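Local coordinates for uncharacterized protein MJ1062 (Methanocaldococcus jannaschii, PDB 3EO4) that is of unknown function but, through the GNAT-type domain present in this chain, probably transfers acyl groups to an acceptor, at residues V83-I93 against W118-A129; G108-L116 against K140-K148. All coordinates share one frame; numbering follows the deposited sequence.

Contact 1 of 2, residues V83-I93 against W118-A129; sequences VSQLNTDNPEI and WLKNIGYKKAHA
A right-handed beta-alpha-beta crossover brings strand 92-97 alongside strand 126-132, and E92 meets H128 at their one parallel bridge. P91 O accepts from H128 N at 2.8 Å, and I93 N returns a bond of 2.7 Å to H128 O. One step before P91, H128 ND1 donates to N90 OD1 at 2.8 Å. The bond is fairly straight (162°) and lies in the ring plane, yet it meets the amide from above the carbonyl plane, not on a lone pair. With CG between the backbone N and the carbonyl carbon (chi1 69°), one face of the ring lies over E92 CA. A water joins H128 NE2 to E92 OE1. P91 packs between Y124 and L119, its CG over the face of Y124, 4.2 Å from the ring centroid, and against L119 CD2. I93 CD1 meets L119 CD1 at 3.7 Å. L86 CD2 touches L119 CD2, also at 3.7 Å, and lies against Y124 CZ. The Y124 hydroxyl is modelled doubtfully close to L86 O, as its donor. A Schellman motif with G123 as C-prime residue ends helix 107-121, and L86, T88, I122, G123 and Y124 help line the pocket of a bound polyether, probably from the crystallisation liquor. Parallel strands that join only near their start and then part are the hallmark of the GNAT fold, whose splayed pair typically receives acetyl-CoA.

Contact 2 of 2, residues G108-L116 against K140-K148; sequences GRHSVSLVL and KLFESLGFK
Helix-to-helix packing joins R109 and V112 of helix 107-121 to L141 of helix 136-144 and to S144 and L145 about its end. V112 and F142 both touch I95 of strand 92-97, and F142 also reaches A129 and I131 of strand 126-132. The axes of segments 108-116 and 140-144 pass 9.5 Å apart at a crossing angle of -49°. V112 sits between L141, F142 and L145: CG1 lies 3.6 Å from L145 CD1 and 3.8 Å from F142 CE1, while CG2 meets L141 CD2. Beside it L141 CD1 rests on bare backbone, 3.8 Å from G108 C. In GNAT enzymes this helix start generally faces the acetyl-CoA pyrophosphate, consistent with G108 N donating to a buffer sulfonate here. Next to G108, R109, with CG anti to the backbone N (chi1 -176°), runs extended across to S144. R109 NE donates to S144 OG at 3.0 Å, in the guanidinium plane though bent (138°), and that hydroxyl donates to L141 O. L145 CD2 lies over one guanidinium face, off centre, 4.0 Å from R109 CZ. After the Schellman motif with G146 as C-prime residue, F147 presents its ring edge to L116, CZ lying 3.9 Å from L116 CD2.

The two contacts lie side by side, their centres about 13 Å apart, and share helix 107-121: contact 2 uses its first turns, contact 1 its last. Along the chain their segments alternate, 83-93, 108-116, 118-129, 140-148, so the helix leads from strand 92-97, at the edge of the five-stranded sheet, to strand 126-132, at the edge of the three-stranded one. They touch where A129 CB of contact 1 meets F142 CE1 of contact 2 at 3.7 Å, and where I93 CD1 packs on V115. Contact 1 joins these strands through a single bridge, and contact 2 packs the two helices whose side chains rest on both, all within the acetyltransferase-type domain of this C-terminal piece of a longer protein.

Contact 1 of 2, residues V83-I93 against W118-A129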
loop_
_atom_site.group_PDB
_atom_site.type_symbol
_atom_site.label_atom_id
_atom_site.label_comp_id
_atom_site.label_asym_id
_atom_site.label_seq_id
_atom_site.Cartn_x
_atom_site.Cartn_y
_atom_site.Cartn_z
ATOM N N VAL A 83 -16.638 -10.750 0.512
ATOM C CA VAL A 83 -18.080 -10.917 0.781
ATOM C C VAL A 83 -18.253 -11.077 2.264
ATOM O O VAL A 83 -17.502 -11.798 2.902
ATOM C CB VAL A 83 -18.715 -12.165 0.107
ATOM C CG1 VAL A 83 -18.512 -12.103 -1.372
ATOM C CG2 VAL A 83 -18.059 -13.430 0.588
ATOM N N SER A 84 -19.252 -10.405 2.804
ATOM C CA SER A 84 -19.515 -10.489 4.226
ATOM C C SER A 84 -21.023 -10.677 4.399
ATOM O O SER A 84 -21.763 -10.661 3.407
ATOM C CB SER A 84 -19.000 -9.223 4.919
ATOM O OG SER A 84 -19.595 -8.059 4.368
ATOM N N GLN A 85 -21.468 -10.876 5.635
ATOM C CA GLN A 85 -22.866 -11.186 5.932
ATOM C C GLN A 85 -23.320 -12.492 5.259
ATOM O O GLN A 85 -24.442 -12.581 4.771
ATOM C CB GLN A 85 -23.777 -9.987 5.577
ATOM C CG GLN A 85 -23.325 -8.692 6.251
ATOM C CD GLN A 85 -24.079 -7.454 5.800
ATOM O OE1 GLN A 85 -23.471 -6.476 5.377
ATOM N NE2 GLN A 85 -25.407 -7.468 5.936
ATOM N N LEU A 86 -22.441 -13.494 5.242
ATOM C CA LEU A 86 -22.700 -14.808 4.626
ATOM C C LEU A 86 -23.723 -15.626 5.389
ATOM O O LEU A 86 -24.222 -16.637 4.877
ATOM C CB LEU A 86 -21.398 -15.629 4.530
ATOM C CG LEU A 86 -20.408 -15.210 3.436
ATOM C CD1 LEU A 86 -19.073 -15.970 3.599
ATOM C CD2 LEU A 86 -21.019 -15.333 1.983
ATOM N N ASN A 87 -24.013 -15.206 6.618
ATOM C CA ASN A 87 -25.060 -15.820 7.415
ATOM C C ASN A 87 -26.458 -15.314 7.087
ATOM O O ASN A 87 -27.410 -15.663 7.772
ATOM C CB ASN A 87 -24.758 -15.680 8.915
ATOM C CG ASN A 87 -24.587 -14.234 9.362
ATOM O OD1 ASN A 87 -24.879 -13.919 10.506
ATOM N ND2 ASN A 87 -24.100 -13.359 8.481
ATOM N N THR A 88 -26.580 -14.508 6.034
ATOM C CA THR A 88 -27.865 -13.987 5.581
ATOM C C THR A 88 -28.080 -14.459 4.148
ATOM O O THR A 88 -27.151 -14.966 3.496
ATOM C CB THR A 88 -27.921 -12.413 5.628
ATOM O OG1 THR A 88 -27.228 -11.849 4.494
ATOM C CG2 THR A 88 -27.309 -11.870 6.911
ATOM N N ASP A 89 -29.287 -14.275 3.636
ATOM C CA ASP A 89 -29.577 -14.680 2.262
ATOM C C ASP A 89 -29.131 -13.645 1.222
ATOM O O ASP A 89 -29.460 -13.781 0.045
ATOM C CB ASP A 89 -31.080 -14.953 2.107
ATOM C CG ASP A 89 -31.916 -13.692 2.214
ATOM O OD1 ASP A 89 -31.388 -12.634 2.610
ATOM O OD2 ASP A 89 -33.125 -13.755 1.894
ATOM N N ASN A 90 -28.401 -12.609 1.665
ATOM C CA ASN A 90 -28.075 -11.438 0.824
ATOM C C ASN A 90 -26.735 -10.854 1.294
ATOM O O ASN A 90 -26.664 -9.809 1.966
ATOM C CB ASN A 90 -29.232 -10.425 0.860
ATOM C CG ASN A 90 -29.179 -9.386 -0.264
ATOM O OD1 ASN A 90 -28.116 -9.039 -0.796
ATOM N ND2 ASN A 90 -30.356 -8.845 -0.595
ATOM N N PRO A 91 -25.651 -11.568 0.983
ATOM C CA PRO A 91 -24.347 -11.107 1.413
ATOM C C PRO A 91 -23.903 -9.821 0.708
ATOM O O PRO A 91 -24.349 -9.510 -0.427
ATOM C CB PRO A 91 -23.420 -12.280 1.047
ATOM C CG PRO A 91 -24.133 -12.999 -0.014
ATOM C CD PRO A 91 -25.584 -12.875 0.311
ATOM N N GLU A 92 -23.024 -9.105 1.393
ATOM C CA GLU A 92 -22.481 -7.842 0.930
ATOM C C GLU A 92 -21.108 -8.036 0.275
ATOM O O GLU A 92 -20.226 -8.707 0.839
ATOM C CB GLU A 92 -22.380 -6.882 2.096
ATOM C CG GLU A 92 -21.826 -5.529 1.703
ATOM C CD GLU A 92 -21.773 -4.571 2.886
ATOM O OE1 GLU A 92 -22.575 -4.724 3.814
ATOM O OE2 GLU A 92 -20.943 -3.647 2.886
ATOM N N ILE A 93 -20.934 -7.436 -0.905
ATOM C CA ILE A 93 -19.664 -7.534 -1.655
ATOM C C ILE A 93 -18.909 -6.220 -1.535
ATOM O O ILE A 93 -19.482 -5.153 -1.774
ATOM C CB ILE A 93 -19.894 -7.773 -3.187
ATOM C CG1 ILE A 93 -20.944 -8.845 -3.453
ATOM C CG2 ILE A 93 -18.560 -8.016 -3.957
ATOM C CD1 ILE A 93 -20.556 -10.136 -2.977
ATOM N N TRP A 118 -19.019 -17.822 -7.348
ATOM C CA TRP A 118 -18.760 -18.673 -6.194
ATOM C C TRP A 118 -19.986 -18.691 -5.284
ATOM O O TRP A 118 -20.408 -19.746 -4.852
ATOM C CB TRP A 118 -17.550 -18.149 -5.431
ATOM C CG TRP A 118 -17.267 -18.870 -4.129
ATOM C CD1 TRP A 118 -16.694 -20.096 -3.985
ATOM C CD2 TRP A 118 -17.544 -18.395 -2.792
ATOM N NE1 TRP A 118 -16.607 -20.430 -2.646
ATOM C CE2 TRP A 118 -17.104 -19.394 -1.895
ATOM C CE3 TRP A 118 -18.145 -17.245 -2.276
ATOM C CZ2 TRP A 118 -17.225 -19.262 -0.505
ATOM C CZ3 TRP A 118 -18.255 -17.108 -0.897
ATOM C CH2 TRP A 118 -17.804 -18.116 -0.025
ATOM N N LEU A 119 -20.563 -17.524 -5.009
ATOM C CA LEU A 119 -21.807 -17.424 -4.198
ATOM C C LEU A 119 -22.989 -18.225 -4.749
ATOM O O LEU A 119 -23.670 -18.961 -4.011
ATOM C CB LEU A 119 -22.241 -15.958 -4.067
ATOM C CG LEU A 119 -21.348 -15.052 -3.247
ATOM C CD1 LEU A 119 -21.831 -13.618 -3.453
ATOM C CD2 LEU A 119 -21.400 -15.466 -1.739
ATOM N N LYS A 120 -23.229 -18.044 -6.052
ATOM C CA LYS A 120 -24.281 -18.739 -6.778
ATOM C C LYS A 120 -24.149 -20.259 -6.677
ATOM O O LYS A 120 -25.133 -20.963 -6.445
ATOM C CB LYS A 120 -24.271 -18.334 -8.255
ATOM C CG LYS A 120 -25.435 -18.876 -9.029
ATOM C CD LYS A 120 -25.503 -18.291 -10.439
ATOM C CE LYS A 120 -26.699 -18.868 -11.187
ATOM N NZ LYS A 120 -27.366 -17.797 -12.014
ATOM N N ASN A 121 -22.933 -20.749 -6.832
ATOM C CA ASN A 121 -22.711 -22.175 -6.941
ATOM C C ASN A 121 -22.966 -22.929 -5.626
ATOM O O ASN A 121 -23.284 -24.118 -5.640
ATOM C CB ASN A 121 -21.293 -22.437 -7.427
ATOM C CG ASN A 121 -21.149 -22.261 -8.927
ATOM O OD1 ASN A 121 -22.137 -22.067 -9.662
ATOM N ND2 ASN A 121 -19.908 -22.360 -9.401
ATOM N N ILE A 122 -22.813 -22.218 -4.508
ATOM C CA ILE A 122 -23.153 -22.754 -3.194
ATOM C C ILE A 122 -24.549 -22.397 -2.693
ATOM O O ILE A 122 -24.887 -22.713 -1.546
ATOM C CB ILE A 122 -22.108 -22.409 -2.112
ATOM C CG1 ILE A 122 -21.882 -20.904 -2.023
ATOM C CG2 ILE A 122 -20.800 -23.208 -2.366
ATOM C CD1 ILE A 122 -21.089 -20.536 -0.847
ATOM N N GLY A 123 -25.338 -21.747 -3.547
ATOM C CA GLY A 123 -26.755 -21.590 -3.321
ATOM C C GLY A 123 -27.299 -20.261 -2.834
ATOM O O GLY A 123 -28.450 -20.204 -2.427
ATOM N N TYR A 124 -26.498 -19.195 -2.856
ATOM C CA TYR A 124 -27.041 -17.851 -2.662
ATOM C C TYR A 124 -27.846 -17.456 -3.886
ATOM O O TYR A 124 -27.535 -17.864 -5.001
ATOM C CB TYR A 124 -25.929 -16.817 -2.396
ATOM C CG TYR A 124 -25.287 -17.015 -1.046
ATOM C CD1 TYR A 124 -25.867 -16.442 0.113
ATOM C CD2 TYR A 124 -24.106 -17.776 -0.902
ATOM C CE1 TYR A 124 -25.284 -16.606 1.364
ATOM C CE2 TYR A 124 -23.514 -17.941 0.355
ATOM C CZ TYR A 124 -24.127 -17.374 1.491
ATOM O OH TYR A 124 -23.593 -17.557 2.759
ATOM N N LYS A 125 -28.874 -16.651 -3.672
ATOM C CA LYS A 125 -29.748 -16.199 -4.753
ATOM C C LYS A 125 -29.681 -14.666 -4.935
ATOM O O LYS A 125 -30.101 -14.151 -5.973
ATOM C CB LYS A 125 -31.197 -16.687 -4.527
ATOM C CG LYS A 125 -31.399 -18.245 -4.411
ATOM C CD LYS A 125 -31.220 -18.985 -5.763
ATOM C CE LYS A 125 -31.853 -20.408 -5.802
ATOM N NZ LYS A 125 -31.057 -21.522 -5.124
ATOM N N LYS A 126 -29.151 -13.952 -3.928
ATOM C CA LYS A 126 -28.957 -12.492 -3.981
ATOM C C LYS A 126 -27.623 -12.068 -3.367
ATOM O O LYS A 126 -27.024 -12.824 -2.576
ATOM C CB LYS A 126 -30.047 -11.728 -3.209
ATOM C CG LYS A 126 -31.333 -12.431 -3.050
ATOM C CD LYS A 126 -32.065 -11.925 -1.826
ATOM C CE LYS A 126 -33.558 -11.938 -2.078
ATOM N NZ LYS A 126 -33.904 -11.140 -3.327
ATOM N N ALA A 127 -27.211 -10.834 -3.704
ATOM C CA ALA A 127 -26.020 -10.198 -3.161
ATOM C C ALA A 127 -26.185 -8.695 -3.312
ATOM O O ALA A 127 -26.967 -8.235 -4.158
ATOM C CB ALA A 127 -24.722 -10.681 -3.874
ATOM N N HIS A 128 -25.458 -7.932 -2.492
ATOM C CA HIS A 128 -25.535 -6.482 -2.571
ATOM C C HIS A 128 -24.192 -5.807 -2.368
ATOM O O HIS A 128 -23.226 -6.449 -1.990
ATOM C CB HIS A 128 -26.607 -5.916 -1.613
ATOM C CG HIS A 128 -26.264 -6.037 -0.160
ATOM N ND1 HIS A 128 -26.621 -7.126 0.603
ATOM C CD2 HIS A 128 -25.636 -5.183 0.682
ATOM C CE1 HIS A 128 -26.210 -6.948 1.846
ATOM N NE2 HIS A 128 -25.612 -5.775 1.922
ATOM N N ALA A 129 -24.148 -4.508 -2.638
ATOM C CA ALA A 129 -22.960 -3.674 -2.417
ATOM C C ALA A 129 -23.450 -2.378 -1.760
ATOM O O ALA A 129 -24.549 -1.936 -2.046
ATOM C CB ALA A 129 -22.266 -3.378 -3.747
HETATM O O HOH W 1 -29.569 -16.051 -1.139
HETATM O O HOH W 2 -25.578 -4.725 4.548
#

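Contact 2 of 2, residues G108-L116 against K140-K148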
loop_
_atom_site.group_PDB
_atom_site.type_symbol
_atom_site.label_atom_id
_atom_site.label_comp_id
_atom_site.label_asym_id
_atom_site.label_seq_id
_atom_site.Cartn_x
_atom_site.Cartn_y
_atom_site.Cartn_z
ATOM N N GLY A 108 -11.944 -4.751 -11.579
ATOM C CA GLY A 108 -12.862 -4.838 -10.445
ATOM C C GLY A 108 -14.103 -5.605 -10.847
ATOM O O GLY A 108 -14.602 -6.455 -10.113
ATOM N N ARG A 109 -14.594 -5.292 -12.036
ATOM C CA ARG A 109 -15.756 -5.952 -12.588
ATOM C C ARG A 109 -15.566 -7.473 -12.649
ATOM O O ARG A 109 -16.405 -8.218 -12.155
ATOM C CB ARG A 109 -16.027 -5.379 -13.971
ATOM C CG ARG A 109 -17.263 -5.897 -14.616
ATOM C CD ARG A 109 -17.371 -5.460 -16.057
ATOM N NE ARG A 109 -18.639 -5.959 -16.575
ATOM C CZ ARG A 109 -18.781 -7.038 -17.342
ATOM N NH1 ARG A 109 -17.714 -7.743 -17.744
ATOM N NH2 ARG A 109 -20.003 -7.397 -17.728
ATOM N N HIS A 110 -14.472 -7.923 -13.260
ATOM C CA HIS A 110 -14.165 -9.354 -13.369
ATOM C C HIS A 110 -13.972 -10.016 -12.009
ATOM O O HIS A 110 -14.340 -11.154 -11.825
ATOM C CB HIS A 110 -12.912 -9.563 -14.204
ATOM C CG HIS A 110 -13.122 -9.310 -15.662
ATOM N ND1 HIS A 110 -13.633 -8.123 -16.151
ATOM C CD2 HIS A 110 -12.883 -10.088 -16.747
ATOM C CE1 HIS A 110 -13.710 -8.183 -17.468
ATOM N NE2 HIS A 110 -13.258 -9.363 -17.856
ATOM N N SER A 111 -13.377 -9.302 -11.071
ATOM C CA SER A 111 -13.168 -9.846 -9.719
ATOM C C SER A 111 -14.499 -10.060 -9.019
ATOM O O SER A 111 -14.743 -11.129 -8.435
ATOM C CB SER A 111 -12.314 -8.911 -8.857
ATOM O OG SER A 111 -11.024 -8.762 -9.382
ATOM N N VAL A 112 -15.365 -9.050 -9.078
ATOM C CA VAL A 112 -16.683 -9.183 -8.477
ATOM C C VAL A 112 -17.453 -10.345 -9.132
ATOM O O VAL A 112 -18.040 -11.166 -8.435
ATOM C CB VAL A 112 -17.464 -7.857 -8.486
ATOM C CG1 VAL A 112 -18.915 -8.093 -8.091
ATOM C CG2 VAL A 112 -16.783 -6.832 -7.550
ATOM N N SER A 113 -17.408 -10.452 -10.456
ATOM C CA SER A 113 -18.141 -11.544 -11.091
ATOM C C SER A 113 -17.627 -12.930 -10.683
ATOM O O SER A 113 -18.430 -13.867 -10.538
ATOM C CB SER A 113 -18.200 -11.390 -12.599
ATOM O OG SER A 113 -16.969 -11.790 -13.113
ATOM N N LEU A 114 -16.313 -13.059 -10.472
ATOM C CA LEU A 114 -15.752 -14.281 -9.866
ATOM C C LEU A 114 -16.400 -14.606 -8.488
ATOM O O LEU A 114 -16.763 -15.733 -8.213
ATOM C CB LEU A 114 -14.216 -14.202 -9.761
ATOM C CG LEU A 114 -13.356 -14.375 -11.035
ATOM C CD1 LEU A 114 -11.880 -14.103 -10.754
ATOM C CD2 LEU A 114 -13.515 -15.780 -11.651
ATOM N N VAL A 115 -16.539 -13.607 -7.639
ATOM C CA VAL A 115 -17.198 -13.784 -6.336
ATOM C C VAL A 115 -18.686 -14.169 -6.487
ATOM O O VAL A 115 -19.132 -15.091 -5.828
ATOM C CB VAL A 115 -17.022 -12.524 -5.438
ATOM C CG1 VAL A 115 -17.856 -12.631 -4.175
ATOM C CG2 VAL A 115 -15.552 -12.346 -5.067
ATOM N N LEU A 116 -19.422 -13.497 -7.384
ATOM C CA LEU A 116 -20.810 -13.845 -7.666
ATOM C C LEU A 116 -20.999 -15.285 -8.122
ATOM O O LEU A 116 -21.978 -15.938 -7.739
ATOM C CB LEU A 116 -21.454 -12.885 -8.686
ATOM C CG LEU A 116 -21.427 -11.391 -8.329
ATOM C CD1 LEU A 116 -21.894 -10.580 -9.516
ATOM C CD2 LEU A 116 -22.227 -11.030 -7.075
ATOM N N LYS A 140 -20.575 2.368 -11.526
ATOM C CA LYS A 140 -20.498 1.832 -12.891
ATOM C C LYS A 140 -20.126 0.363 -12.928
ATOM O O LYS A 140 -20.670 -0.399 -13.721
ATOM C CB LYS A 140 -19.474 2.605 -13.700
ATOM C CG LYS A 140 -19.985 3.952 -14.052
ATOM C CD LYS A 140 -18.952 4.739 -14.796
ATOM C CE LYS A 140 -19.589 5.986 -15.396
ATOM N NZ LYS A 140 -18.770 6.397 -16.557
ATOM N N LEU A 141 -19.188 -0.017 -12.075
ATOM C CA LEU A 141 -18.784 -1.413 -11.922
ATOM C C LEU A 141 -19.989 -2.325 -11.640
ATOM O O LEU A 141 -20.232 -3.283 -12.377
ATOM C CB LEU A 141 -17.708 -1.547 -10.810
ATOM C CG LEU A 141 -16.915 -2.843 -10.523
ATOM C CD1 LEU A 141 -15.896 -2.558 -9.458
ATOM C CD2 LEU A 141 -17.776 -4.033 -10.094
ATOM N N PHE A 142 -20.736 -2.028 -10.583
ATOM C CA PHE A 142 -21.813 -2.923 -10.140
ATOM C C PHE A 142 -23.030 -2.896 -11.057
ATOM O O PHE A 142 -23.627 -3.952 -11.333
ATOM C CB PHE A 142 -22.211 -2.633 -8.690
ATOM C CG PHE A 142 -21.210 -3.136 -7.681
ATOM C CD1 PHE A 142 -21.187 -4.480 -7.316
ATOM C CD2 PHE A 142 -20.275 -2.263 -7.108
ATOM C CE1 PHE A 142 -20.263 -4.947 -6.371
ATOM C CE2 PHE A 142 -19.345 -2.712 -6.187
ATOM C CZ PHE A 142 -19.328 -4.042 -5.818
ATOM N N GLU A 143 -23.369 -1.709 -11.560
ATOM C CA GLU A 143 -24.407 -1.617 -12.586
ATOM C C GLU A 143 -24.006 -2.352 -13.884
ATOM O O GLU A 143 -24.858 -2.888 -14.580
ATOM C CB GLU A 143 -24.817 -0.162 -12.860
ATOM C CG GLU A 143 -25.405 0.569 -11.610
ATOM C CD GLU A 143 -26.078 1.890 -11.941
ATOM O OE1 GLU A 143 -25.679 2.536 -12.933
ATOM O OE2 GLU A 143 -27.008 2.293 -11.202
ATOM N N SER A 144 -22.725 -2.413 -14.217
ATOM C CA SER A 144 -22.351 -3.195 -15.413
ATOM C C SER A 144 -22.624 -4.698 -15.190
ATOM O O SER A 144 -22.740 -5.469 -16.127
ATOM C CB SER A 144 -20.900 -2.946 -15.820
ATOM O OG SER A 144 -20.029 -3.761 -15.054
ATOM N N LEU A 145 -22.759 -5.096 -13.939
ATOM C CA LEU A 145 -23.071 -6.485 -13.598
ATOM C C LEU A 145 -24.539 -6.684 -13.245
ATOM O O LEU A 145 -24.925 -7.736 -12.722
ATOM C CB LEU A 145 -22.188 -6.989 -12.452
ATOM C CG LEU A 145 -20.688 -7.051 -12.724
ATOM C CD1 LEU A 145 -19.919 -7.276 -11.417
ATOM C CD2 LEU A 145 -20.327 -8.097 -13.792
ATOM N N GLY A 146 -25.360 -5.686 -13.540
ATOM C CA GLY A 146 -26.774 -5.841 -13.343
ATOM C C GLY A 146 -27.315 -5.474 -11.966
ATOM O O GLY A 146 -28.484 -5.681 -11.725
ATOM N N PHE A 147 -26.470 -4.957 -11.075
ATOM C CA PHE A 147 -26.925 -4.416 -9.773
ATOM C C PHE A 147 -27.796 -3.185 -9.989
ATOM O O PHE A 147 -27.567 -2.397 -10.919
ATOM C CB PHE A 147 -25.768 -4.009 -8.864
ATOM C CG PHE A 147 -25.022 -5.170 -8.244
ATOM C CD1 PHE A 147 -25.087 -5.395 -6.860
ATOM C CD2 PHE A 147 -24.211 -6.013 -9.035
ATOM C CE1 PHE A 147 -24.355 -6.451 -6.272
ATOM C CE2 PHE A 147 -23.480 -7.098 -8.449
ATOM C CZ PHE A 147 -23.553 -7.311 -7.076
ATOM N N LYS A 148 -28.756 -3.016 -9.089
ATOM C CA LYS A 148 -29.801 -1.985 -9.186
ATOM C C LYS A 148 -29.859 -1.239 -7.879
ATOM O O LYS A 148 -29.945 -1.865 -6.829
ATOM C CB LYS A 148 -31.133 -2.685 -9.400
ATOM C CG LYS A 148 -32.329 -1.803 -9.528
ATOM C CD LYS A 148 -33.505 -2.640 -9.987
ATOM C CE LYS A 148 -34.480 -2.849 -8.869
ATOM N NZ LYS A 148 -35.354 -1.642 -8.842
#